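Long-range contacts in ABC transporter periplasmic-binding protein YtfQ (Mycobacterium smegmatis, PDB 6HB0), which probably binds a sugar, apparently L-arabinofuranose, as the solute-capturing component of an ABC transporter: residues A[47-51]-A[272-276]; A[90-94]-A[111-117]; A[181-185]-A[201-205]; A[231-235]-A[255-259]. All coordinates share one frame; numbering follows the deposited sequence.

Contact 1: A[47-51]-A[272-276]; sequences EAGVN and MDLAK
Lys276 NZ donates a hydrogen bond to Ala48 O, 2.8 Å away. The bond joins helix 269-279 to the end of helix 38-48, the helix of a beta-alpha-beta crossover from strand 21-26 to strand 51-56 in the parallel sheet of the periplasmic binding protein fold. The ammonium arrives in the carbonyl plane on a lone pair, with a C=O...N angle of 134°. Lys276 carries CG anti to its own carbonyl carbon (chi1 -71°) and is fully extended from there on, a straight reach that brings NZ across to the end of helix 38-48. Gly49, at positive phi, closes helix 38-48 with a Schellman motif. The lysine's charge therefore sits at a helix C-terminus, where the dipole would probably favour it. Next to the bond Ala48 CB packs 3.7 Å from Met272 CB. Met272 does not run straight; a bend at chi2 (-54°) and another at chi3 bring its sulfur to Val50, with SD 4.1 Å from Val50 CB. Both side chains are buried, and both also touch Ala45 of helix 38-48 and Leu22 of strand 21-26. The end of the Glu47 side chain leads away from helix 269-279 and binds a zinc ion together with His321 of the C-terminal six-histidine run, probably an expression tag. On the other flank of Ala48, the CG2 methyl of Val50 meets the aliphatic end of the lysine, 4.1 Å from Lys276 CE.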
loop_
_atom_site.group_PDB
_atom_site.type_symbol
_atom_site.label_atom_id
_atom_site.label_comp_id
_atom_site.label_asym_id
_atom_site.label_seq_id
_atom_site.Cartn_x
_atom_site.Cartn_y
_atom_site.Cartn_z
ATOM N N GLU A 47 -0.422 -13.994 18.658
ATOM C CA GLU A 47 -0.064 -15.254 17.996
ATOM C C GLU A 47 1.395 -15.647 18.149
ATOM O O GLU A 47 1.706 -16.850 18.270
ATOM C CB GLU A 47 -0.405 -15.239 16.508
ATOM C CG GLU A 47 -1.874 -15.081 16.087
ATOM C CD GLU A 47 -2.922 -15.667 17.027
ATOM O OE1 GLU A 47 -3.814 -16.466 16.686
ATOM O OE2 GLU A 47 -2.908 -15.203 18.183
ATOM N N ALA A 48 2.308 -14.691 18.105
ATOM C CA ALA A 48 3.703 -15.042 18.217
ATOM C C ALA A 48 4.220 -15.133 19.647
ATOM O O ALA A 48 5.396 -15.401 19.832
ATOM C CB ALA A 48 4.570 -14.008 17.461
ATOM N N GLY A 49 3.402 -14.844 20.641
ATOM C CA GLY A 49 3.886 -14.836 22.005
ATOM C C GLY A 49 4.759 -13.647 22.361
ATOM O O GLY A 49 5.574 -13.727 23.275
ATOM N N VAL A 50 4.556 -12.521 21.676
ATOM C CA VAL A 50 5.325 -11.316 21.923
ATOM C C VAL A 50 4.541 -10.398 22.843
ATOM O O VAL A 50 3.348 -10.212 22.686
ATOM C CB VAL A 50 5.660 -10.604 20.601
ATOM C CG1 VAL A 50 6.273 -9.244 20.891
ATOM C CG2 VAL A 50 6.611 -11.466 19.774
ATOM N N ASN A 51 5.214 -9.845 23.832
ATOM C CA ASN A 51 4.609 -8.904 24.727
ATOM C C ASN A 51 4.718 -7.503 24.087
ATOM O O ASN A 51 5.789 -6.905 24.059
ATOM C CB ASN A 51 5.317 -8.980 26.083
ATOM C CG ASN A 51 4.823 -7.942 27.042
ATOM O OD1 ASN A 51 3.681 -7.494 26.931
ATOM N ND2 ASN A 51 5.698 -7.489 27.943
ATOM N N MET A 272 6.805 -9.646 13.777
ATOM C CA MET A 272 7.069 -10.434 15.003
ATOM C C MET A 272 8.260 -11.366 14.767
ATOM O O MET A 272 9.114 -11.510 15.610
ATOM C CB MET A 272 5.850 -11.225 15.444
ATOM C CG MET A 272 4.651 -10.346 15.709
ATOM S SD MET A 272 4.980 -9.000 16.879
ATOM C CE MET A 272 3.885 -7.750 16.209
ATOM N N ASP A 273 8.302 -11.995 13.612
ATOM C CA ASP A 273 9.422 -12.851 13.260
ATOM C C ASP A 273 10.757 -12.096 13.182
ATOM O O ASP A 273 11.780 -12.544 13.708
ATOM C CB ASP A 273 9.132 -13.550 11.945
ATOM C CG ASP A 273 10.280 -14.413 11.525
ATOM O OD1 ASP A 273 10.614 -15.363 12.285
ATOM O OD2 ASP A 273 10.891 -14.121 10.475
ATOM N N LEU A 274 10.761 -10.934 12.541
ATOM C CA LEU A 274 11.922 -10.079 12.535
ATOM C C LEU A 274 12.318 -9.583 13.915
ATOM O O LEU A 274 13.498 -9.478 14.215
ATOM C CB LEU A 274 11.715 -8.857 11.624
ATOM C CG LEU A 274 11.661 -9.270 10.180
ATOM C CD1 LEU A 274 10.898 -8.234 9.358
ATOM C CD2 LEU A 274 13.046 -9.527 9.625
ATOM N N ALA A 275 11.351 -9.256 14.749
ATOM C CA ALA A 275 11.658 -8.826 16.101
ATOM C C ALA A 275 12.427 -9.921 16.858
ATOM O O ALA A 275 13.446 -9.666 17.505
ATOM C CB ALA A 275 10.401 -8.452 16.827
ATOM N N LYS A 276 11.967 -11.153 16.712
ATOM C CA LYS A 276 12.687 -12.288 17.318
ATOM C C LYS A 276 14.107 -12.428 16.775
ATOM O O LYS A 276 15.045 -12.626 17.541
ATOM C CB LYS A 276 11.898 -13.570 17.113
ATOM C CG LYS A 276 10.668 -13.597 17.952
ATOM C CD LYS A 276 9.825 -14.833 17.655
ATOM C CE LYS A 276 8.597 -14.815 18.555
ATOM N NZ LYS A 276 7.604 -15.824 18.109
#

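Contact 2: A[90-94]-A[111-117]; sequences DAVLQ and DTQDTDV. With ZN (zinc ion), chain H.
Two carboxylates, Asp90 and Asp114, stand with their OD2 atoms only 3.9 Å apart beside a zinc ion. Asp114 OD1 binds the metal directly at 2.1 Å, whereas Asp90 OD2 meets it through a zinc-bound water that donates to this oxygen. Nearby donors and the metal probably offset the repulsion between the two acids. The hydroxyl of Thr112 donates to Asp90 OD1 at 2.6 Å, coming from 36° above the carboxylate plane, and another water links Asp90 OD1 to Asp111 O. Gln113 N reaches Asp90 OD2, 2.8 Å away, on the syn lone pair. With OG1 anti to the backbone N (chi1 -178°), Thr112 can use the same hydroxyl to accept from Asp114 N at 2.9 Å, an ST turn that positions the metal-binding aspartate. From the next turn of the helix, Gln94 bends at chi2 and sends NE2 to Asp114 OD2 (3.0 Å), meeting it well above the carboxylate plane. Beside the polar cluster the side chains of Leu93 and Val117 cross at about a right angle, CB to CB 3.8 Å, and a water bridges their carbonyl oxygens. The first turn of helix 90-98 is thus fastened to the loop between strands 103-106 and 120-122, forming a surface zinc site in which Asp114 and several waters bind the metal and Asp90 is reached through one of those waters.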
loop_
_atom_site.group_PDB
_atom_site.type_symbol
_atom_site.label_atom_id
_atom_site.label_comp_id
_atom_site.label_asym_id
_atom_site.label_seq_id
_atom_site.Cartn_x
_atom_site.Cartn_y
_atom_site.Cartn_z
ATOM N N ASP A 90 17.693 10.644 13.509
ATOM C CA ASP A 90 19.043 10.128 13.769
ATOM C C ASP A 90 19.445 10.220 15.227
ATOM O O ASP A 90 20.076 9.300 15.742
ATOM C CB ASP A 90 20.097 10.805 12.898
ATOM C CG ASP A 90 20.081 10.325 11.473
ATOM O OD1 ASP A 90 19.274 9.420 11.126
ATOM O OD2 ASP A 90 20.874 10.882 10.676
ATOM N N ALA A 91 19.054 11.298 15.903
ATOM C CA ALA A 91 19.387 11.488 17.305
ATOM C C ALA A 91 18.730 10.431 18.192
ATOM O O ALA A 91 19.419 9.765 18.976
ATOM C CB ALA A 91 18.962 12.852 17.780
ATOM N N VAL A 92 17.418 10.280 18.098
ATOM C CA VAL A 92 16.788 9.256 18.916
ATOM C C VAL A 92 17.241 7.813 18.560
ATOM O O VAL A 92 17.350 6.919 19.426
ATOM C CB VAL A 92 15.276 9.421 18.941
ATOM C CG1 VAL A 92 14.607 8.895 17.685
ATOM C CG2 VAL A 92 14.690 8.685 20.132
ATOM N N LEU A 93 17.548 7.589 17.300
ATOM C CA LEU A 93 18.111 6.318 16.852
ATOM C C LEU A 93 19.527 6.068 17.398
ATOM O O LEU A 93 19.909 4.927 17.604
ATOM C CB LEU A 93 18.089 6.229 15.341
ATOM C CG LEU A 93 16.663 6.097 14.742
ATOM C CD1 LEU A 93 16.688 6.005 13.230
ATOM C CD2 LEU A 93 15.866 4.959 15.303
ATOM N N GLN A 94 20.296 7.122 17.647
ATOM C CA GLN A 94 21.552 6.970 18.377
ATOM C C GLN A 94 21.325 6.551 19.789
ATOM O O GLN A 94 22.091 5.710 20.297
ATOM C CB GLN A 94 22.423 8.229 18.337
ATOM C CG GLN A 94 23.042 8.456 16.963
ATOM C CD GLN A 94 24.052 7.381 16.564
ATOM O OE1 GLN A 94 24.791 6.885 17.384
ATOM N NE2 GLN A 94 24.102 7.064 15.277
ATOM N N ASP A 111 14.939 8.912 5.925
ATOM C CA ASP A 111 16.196 9.464 5.438
ATOM C C ASP A 111 17.117 9.443 6.650
ATOM O O ASP A 111 16.742 9.910 7.732
ATOM C CB ASP A 111 16.044 10.957 5.088
ATOM C CG ASP A 111 15.243 11.234 3.811
ATOM O OD1 ASP A 111 14.977 10.311 2.995
ATOM O OD2 ASP A 111 14.901 12.438 3.627
ATOM N N THR A 112 18.312 8.920 6.509
ATOM C CA THR A 112 19.259 9.020 7.612
ATOM C C THR A 112 20.572 9.562 7.109
ATOM O O THR A 112 20.902 9.359 5.936
ATOM C CB THR A 112 19.504 7.663 8.275
ATOM O OG1 THR A 112 20.412 7.830 9.381
ATOM C CG2 THR A 112 19.983 6.639 7.259
ATOM N N GLN A 113 21.298 10.238 7.985
ATOM C CA GLN A 113 22.665 10.628 7.675
ATOM C C GLN A 113 23.674 9.708 8.429
ATOM O O GLN A 113 24.852 10.017 8.466
ATOM C CB GLN A 113 22.893 12.098 8.041
ATOM C CG GLN A 113 21.783 13.079 7.626
ATOM C CD GLN A 113 21.711 13.244 6.128
ATOM O OE1 GLN A 113 22.749 13.362 5.452
ATOM N NE2 GLN A 113 20.503 13.261 5.589
ATOM N N ASP A 114 23.208 8.627 9.059
ATOM C CA ASP A 114 24.063 7.767 9.899
ATOM C C ASP A 114 24.011 6.395 9.294
ATOM O O ASP A 114 23.264 6.135 8.340
ATOM C CB ASP A 114 23.558 7.678 11.341
ATOM C CG ASP A 114 23.713 8.960 12.102
ATOM O OD1 ASP A 114 24.394 9.888 11.589
ATOM O OD2 ASP A 114 23.160 9.037 13.225
ATOM N N THR A 115 24.861 5.523 9.805
ATOM C CA THR A 115 24.934 4.144 9.311
ATOM C C THR A 115 24.378 3.208 10.381
ATOM O O THR A 115 24.615 3.381 11.597
ATOM C CB THR A 115 26.383 3.738 8.955
ATOM O OG1 THR A 115 27.248 4.116 10.030
ATOM C CG2 THR A 115 26.839 4.417 7.680
ATOM N N ASP A 116 23.615 2.217 9.930
ATOM C CA ASP A 116 23.154 1.127 10.809
ATOM C C ASP A 116 22.441 1.700 12.056
ATOM O O ASP A 116 22.769 1.379 13.227
ATOM C CB ASP A 116 24.323 0.217 11.209
ATOM C CG ASP A 116 24.978 -0.519 9.999
ATOM O OD1 ASP A 116 24.367 -0.650 8.898
ATOM O OD2 ASP A 116 26.130 -0.978 10.177
ATOM N N VAL A 117 21.503 2.602 11.809
ATOM C CA VAL A 117 20.661 3.101 12.931
ATOM C C VAL A 117 19.315 2.359 13.036
ATOM O O VAL A 117 18.536 2.541 14.010
ATOM C CB VAL A 117 20.496 4.647 12.921
ATOM C CG1 VAL A 117 21.711 5.290 13.584
ATOM C CG2 VAL A 117 20.281 5.161 11.523
HETATM ZN ZN ZN H . 24.589 11.873 12.362
HETATM O O HOH W 1 16.518 10.034 10.315
HETATM O O HOH W 2 22.344 12.636 11.720
HETATM O O HOH W 3 19.019 2.560 16.614
HETATM O O HOH W 4 25.639 12.012 10.361
HETATM O O HOH W 5 23.789 11.320 13.869
HETATM O O HOH W 6 26.361 10.831 13.152
#

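Contact 3: A[181-185]-A[201-205]; sequences IVASQ and FLKST
The edge of the Phe201 ring is met in plane by Gln185 N, which lies 3.8 Å from CZ. Ala183 CB approaches the same ring obliquely and more closely, 3.4 Å from CE1, while Gln185 CB comes within 3.9 Å of CZ. The ring thus meets the strand with its CE1-CZ end, at Ala183 and Gln185, the two residues whose CB points toward the helix. Phe201 holds CG anti to its carbonyl carbon (chi1 -74°), which carries the ring off helix 191-204 toward the sheet; there it also touches Val151 and Leu153 of the neighbouring strand. At the helix end a methyl pair takes over: Val182 CG2, wedged between its own backbone N and carbonyl carbon, meets Thr205 CG2 at 3.6 Å, the two side chains passing at a slant. The other branch of Thr205 is polar, and its OG1 shares a hydrogen bond of 3.1 Å with Ser204 OG. Ser184, its CB pointing away, hydrogen-bonds to Glu154. Helix 191-204 here packs against the edge strand it follows; the chain then passes over strand 148-154 and enters the sheet at 210-213, a beta-alpha-beta crossover of the Rossmann-like periplasmic binding protein fold.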
loop_
_atom_site.group_PDB
_atom_site.type_symbol
_atom_site.label_atom_id
_atom_site.label_comp_id
_atom_site.label_asym_id
_atom_site.label_seq_id
_atom_site.Cartn_x
_atom_site.Cartn_y
_atom_site.Cartn_z
ATOM N N ILE A 181 0.076 7.471 -22.882
ATOM C CA ILE A 181 -0.757 8.212 -21.988
ATOM C C ILE A 181 -1.167 9.542 -22.654
ATOM O O ILE A 181 -0.336 10.412 -22.819
ATOM C CB ILE A 181 -0.035 8.471 -20.691
ATOM C CG1 ILE A 181 0.287 7.120 -20.011
ATOM C CG2 ILE A 181 -0.908 9.377 -19.801
ATOM C CD1 ILE A 181 1.305 7.265 -18.905
ATOM N N VAL A 182 -2.441 9.677 -22.989
ATOM C CA VAL A 182 -2.907 10.858 -23.739
ATOM C C VAL A 182 -3.498 11.919 -22.818
ATOM O O VAL A 182 -3.743 13.031 -23.236
ATOM C CB VAL A 182 -3.888 10.491 -24.890
ATOM C CG1 VAL A 182 -3.169 9.661 -25.950
ATOM C CG2 VAL A 182 -5.139 9.794 -24.378
ATOM N N ALA A 183 -3.781 11.571 -21.576
ATOM C CA ALA A 183 -4.203 12.574 -20.585
ATOM C C ALA A 183 -3.933 12.023 -19.205
ATOM O O ALA A 183 -4.039 10.807 -18.996
ATOM C CB ALA A 183 -5.671 12.904 -20.739
ATOM N N SER A 184 -3.560 12.911 -18.285
ATOM C CA SER A 184 -3.177 12.527 -16.948
ATOM C C SER A 184 -3.477 13.707 -16.033
ATOM O O SER A 184 -3.027 14.815 -16.286
ATOM C CB SER A 184 -1.729 12.155 -16.898
ATOM O OG SER A 184 -1.439 11.412 -15.722
ATOM N N GLN A 185 -4.331 13.497 -15.036
ATOM C CA GLN A 185 -4.768 14.594 -14.196
ATOM C C GLN A 185 -5.158 14.071 -12.817
ATOM O O GLN A 185 -5.669 12.972 -12.710
ATOM C CB GLN A 185 -5.945 15.285 -14.877
ATOM C CG GLN A 185 -6.498 16.471 -14.135
ATOM C CD GLN A 185 -7.462 17.285 -14.967
ATOM O OE1 GLN A 185 -7.367 17.304 -16.191
ATOM N NE2 GLN A 185 -8.408 17.948 -14.305
ATOM N N PHE A 201 -11.974 13.953 -19.417
ATOM C CA PHE A 201 -11.214 13.163 -20.366
ATOM C C PHE A 201 -12.112 12.731 -21.549
ATOM O O PHE A 201 -11.666 12.719 -22.697
ATOM C CB PHE A 201 -10.652 11.899 -19.706
ATOM C CG PHE A 201 -9.498 12.113 -18.778
ATOM C CD1 PHE A 201 -8.761 13.288 -18.766
ATOM C CD2 PHE A 201 -9.099 11.087 -17.948
ATOM C CE1 PHE A 201 -7.657 13.436 -17.979
ATOM C CE2 PHE A 201 -8.004 11.242 -17.124
ATOM C CZ PHE A 201 -7.265 12.408 -17.164
ATOM N N LEU A 202 -13.313 12.285 -21.246
ATOM C CA LEU A 202 -14.292 11.866 -22.245
ATOM C C LEU A 202 -14.640 13.020 -23.206
ATOM O O LEU A 202 -14.953 12.785 -24.367
ATOM C CB LEU A 202 -15.564 11.352 -21.589
ATOM C CG LEU A 202 -15.436 9.964 -20.905
ATOM C CD1 LEU A 202 -16.565 9.769 -19.889
ATOM C CD2 LEU A 202 -15.399 8.820 -21.899
ATOM N N LYS A 203 -14.588 14.248 -22.713
ATOM C CA LYS A 203 -14.821 15.422 -23.548
ATOM C C LYS A 203 -13.623 15.785 -24.405
ATOM O O LYS A 203 -13.798 16.144 -25.557
ATOM C CB LYS A 203 -15.248 16.633 -22.695
ATOM C CG LYS A 203 -16.733 16.649 -22.403
ATOM C CD LYS A 203 -17.068 17.579 -21.242
ATOM C CE LYS A 203 -18.466 17.308 -20.694
ATOM N NZ LYS A 203 -18.509 17.465 -19.216
ATOM N N SER A 204 -12.418 15.674 -23.849
ATOM C CA SER A 204 -11.201 16.159 -24.487
ATOM C C SER A 204 -10.505 15.102 -25.364
ATOM O O SER A 204 -9.695 15.435 -26.201
ATOM C CB SER A 204 -10.214 16.617 -23.418
ATOM O OG SER A 204 -9.567 15.490 -22.844
ATOM N N THR A 205 -10.808 13.833 -25.135
ATOM C CA THR A 205 -10.050 12.751 -25.725
ATOM C C THR A 205 -11.007 11.847 -26.492
ATOM O O THR A 205 -11.743 11.066 -25.891
ATOM C CB THR A 205 -9.306 11.920 -24.649
ATOM O OG1 THR A 205 -8.497 12.778 -23.834
ATOM C CG2 THR A 205 -8.418 10.877 -25.306
#

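Contact 4: A[231-235]-A[255-259]; sequences KKPGT and GKFNY
Asn258 aims its amide straight at the backbone of Gly234. ND2 donates to Gly234 O at 2.8 Å with an N-H...O angle of 178°; the oxygen lies almost exactly in the amide plane, while the donor sits 18° off the carbonyl plane. CG is anti to the asparagine's carbonyl carbon (chi1 -56°), which swings the amide back across the glycine and leaves OD1 only 3.3 Å from Gly234 CA. That OD1 accepts from Ile239 N, so both ends of the amide are held and its rotation is fixed. Pro233 and Lys256 touch more loosely: Pro233 CG is 4.2 Å from Lys256 CB, and the proline's CB rests 3.7 Å from Lys256 O. Beyond CB the lysine runs extended and away, to a salt bridge with Glu227 of helix 216-228; Pro233 also touches that residue, and both side chains pack on Met223. Residues 232-235 form a type II beta turn, closed by Thr235 N to Lys232 O, in the loop leading from helix 216-228 to strand 238-242. The partner loop joins helix 246-253 to strand 259-263, so the contact ties together two successive helix-to-strand connections of this alpha/beta fold. The backbones come very close where glycine has no side chain: Gly234 CA makes a CA-H...O contact of 3.3 Å with Gly255 O, and Lys256 CA makes another of 3.4 Å with Pro233 O. Gly255, at positive phi, ends helix 246-253 in a Schellman motif, and one water donates to both Gly255 O and Gly234 O.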
loop_
_atom_site.group_PDB
_atom_site.type_symbol
_atom_site.label_atom_id
_atom_site.label_comp_id
_atom_site.label_asym_id
_atom_site.label_seq_id
_atom_site.Cartn_x
_atom_site.Cartn_y
_atom_site.Cartn_z
ATOM N N LYS A 231 -21.337 4.667 -22.303
ATOM C CA LYS A 231 -20.342 3.652 -22.633
ATOM C C LYS A 231 -20.298 2.580 -21.554
ATOM O O LYS A 231 -20.842 2.754 -20.471
ATOM C CB LYS A 231 -18.965 4.299 -22.833
ATOM C CG LYS A 231 -18.828 5.078 -24.141
ATOM C CD LYS A 231 -17.866 6.250 -24.044
ATOM C CE LYS A 231 -17.769 7.060 -25.343
ATOM N NZ LYS A 231 -17.133 6.293 -26.448
ATOM N N LYS A 232 -19.623 1.479 -21.851
ATOM C CA LYS A 232 -19.651 0.306 -21.005
ATOM C C LYS A 232 -18.284 0.110 -20.355
ATOM O O LYS A 232 -17.342 -0.327 -21.015
ATOM C CB LYS A 232 -20.024 -0.898 -21.863
ATOM C CG LYS A 232 -21.065 -1.803 -21.238
ATOM C CD LYS A 232 -20.996 -3.212 -21.832
ATOM C CE LYS A 232 -21.137 -4.258 -20.728
ATOM N NZ LYS A 232 -20.998 -5.630 -21.287
ATOM N N PRO A 233 -18.160 0.457 -19.058
ATOM C CA PRO A 233 -16.836 0.352 -18.434
ATOM C C PRO A 233 -16.468 -1.081 -18.340
ATOM O O PRO A 233 -17.286 -1.876 -18.029
ATOM C CB PRO A 233 -17.043 0.952 -17.038
ATOM C CG PRO A 233 -18.470 0.730 -16.765
ATOM C CD PRO A 233 -19.159 0.938 -18.097
ATOM N N GLY A 234 -15.240 -1.412 -18.611
ATOM C CA GLY A 234 -14.827 -2.804 -18.612
ATOM C C GLY A 234 -14.833 -3.448 -19.978
ATOM O O GLY A 234 -14.157 -4.436 -20.165
ATOM N N THR A 235 -15.599 -2.900 -20.919
ATOM C CA THR A 235 -15.588 -3.417 -22.303
ATOM C C THR A 235 -15.173 -2.366 -23.321
ATOM O O THR A 235 -14.218 -2.570 -24.040
ATOM C CB THR A 235 -16.963 -3.970 -22.706
ATOM O OG1 THR A 235 -17.465 -4.756 -21.631
ATOM C CG2 THR A 235 -16.823 -4.844 -23.947
ATOM N N GLY A 255 -17.340 -7.139 -13.872
ATOM C CA GLY A 255 -16.786 -6.840 -15.206
ATOM C C GLY A 255 -16.671 -5.351 -15.552
ATOM O O GLY A 255 -16.403 -5.020 -16.658
ATOM N N LYS A 256 -16.791 -4.468 -14.591
ATOM C CA LYS A 256 -16.702 -3.014 -14.841
ATOM C C LYS A 256 -15.282 -2.479 -14.671
ATOM O O LYS A 256 -14.979 -1.433 -15.200
ATOM C CB LYS A 256 -17.654 -2.303 -13.912
ATOM C CG LYS A 256 -19.067 -2.786 -14.185
ATOM C CD LYS A 256 -20.064 -1.867 -13.528
ATOM C CE LYS A 256 -21.476 -2.241 -13.907
ATOM N NZ LYS A 256 -22.346 -1.223 -13.277
ATOM N N PHE A 257 -14.459 -3.158 -13.877
ATOM C CA PHE A 257 -13.010 -2.986 -13.883
ATOM C C PHE A 257 -12.464 -4.237 -14.584
ATOM O O PHE A 257 -13.156 -5.240 -14.719
ATOM C CB PHE A 257 -12.412 -2.987 -12.469
ATOM C CG PHE A 257 -12.539 -1.717 -11.689
ATOM C CD1 PHE A 257 -13.427 -0.720 -12.019
ATOM C CD2 PHE A 257 -11.780 -1.575 -10.526
ATOM C CE1 PHE A 257 -13.525 0.418 -11.228
ATOM C CE2 PHE A 257 -11.854 -0.443 -9.750
ATOM C CZ PHE A 257 -12.727 0.551 -10.096
ATOM N N ASN A 258 -11.217 -4.177 -15.038
ATOM C CA ASN A 258 -10.559 -5.313 -15.662
ATOM C C ASN A 258 -9.424 -5.874 -14.862
ATOM O O ASN A 258 -9.096 -7.059 -14.988
ATOM C CB ASN A 258 -10.080 -4.881 -17.047
ATOM C CG ASN A 258 -11.238 -4.346 -17.890
ATOM O OD1 ASN A 258 -11.605 -3.186 -17.780
ATOM N ND2 ASN A 258 -11.876 -5.223 -18.649
ATOM N N TYR A 259 -8.767 -5.040 -14.038
ATOM C CA TYR A 259 -7.632 -5.526 -13.289
ATOM C C TYR A 259 -7.379 -4.622 -12.079
ATOM O O TYR A 259 -7.484 -3.371 -12.172
ATOM C CB TYR A 259 -6.410 -5.576 -14.177
ATOM C CG TYR A 259 -5.275 -6.446 -13.682
ATOM C CD1 TYR A 259 -5.424 -7.831 -13.581
ATOM C CD2 TYR A 259 -4.057 -5.899 -13.337
ATOM C CE1 TYR A 259 -4.383 -8.634 -13.118
ATOM C CE2 TYR A 259 -3.013 -6.696 -12.894
ATOM C CZ TYR A 259 -3.203 -8.064 -12.814
ATOM O OH TYR A 259 -2.167 -8.796 -12.373
HETATM O O HOH W 7 -15.321 -6.749 -18.644
#

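Overall arrangement
Contacts 1 and 2 belong to the lobe built on the parallel sheet, contacts 3 and 4 to the lobe of the mixed sheet. Within the first pair the centres lie about 24 Å apart; within the second, about 18 Å, and there Leu202 touches Lys231. Centres in different lobes are about 43 to 49 Å apart. Along the chain contacts 2, 3 and 4 follow in series, all nested inside the long loop closed by contact 1. Its helix 269-279 comes after the mixed-sheet strand 259-263 yet packs back on the first lobe. The chain thus crosses between lobes more than once, as in periplasmic binding proteins that hold their solute between two lobes.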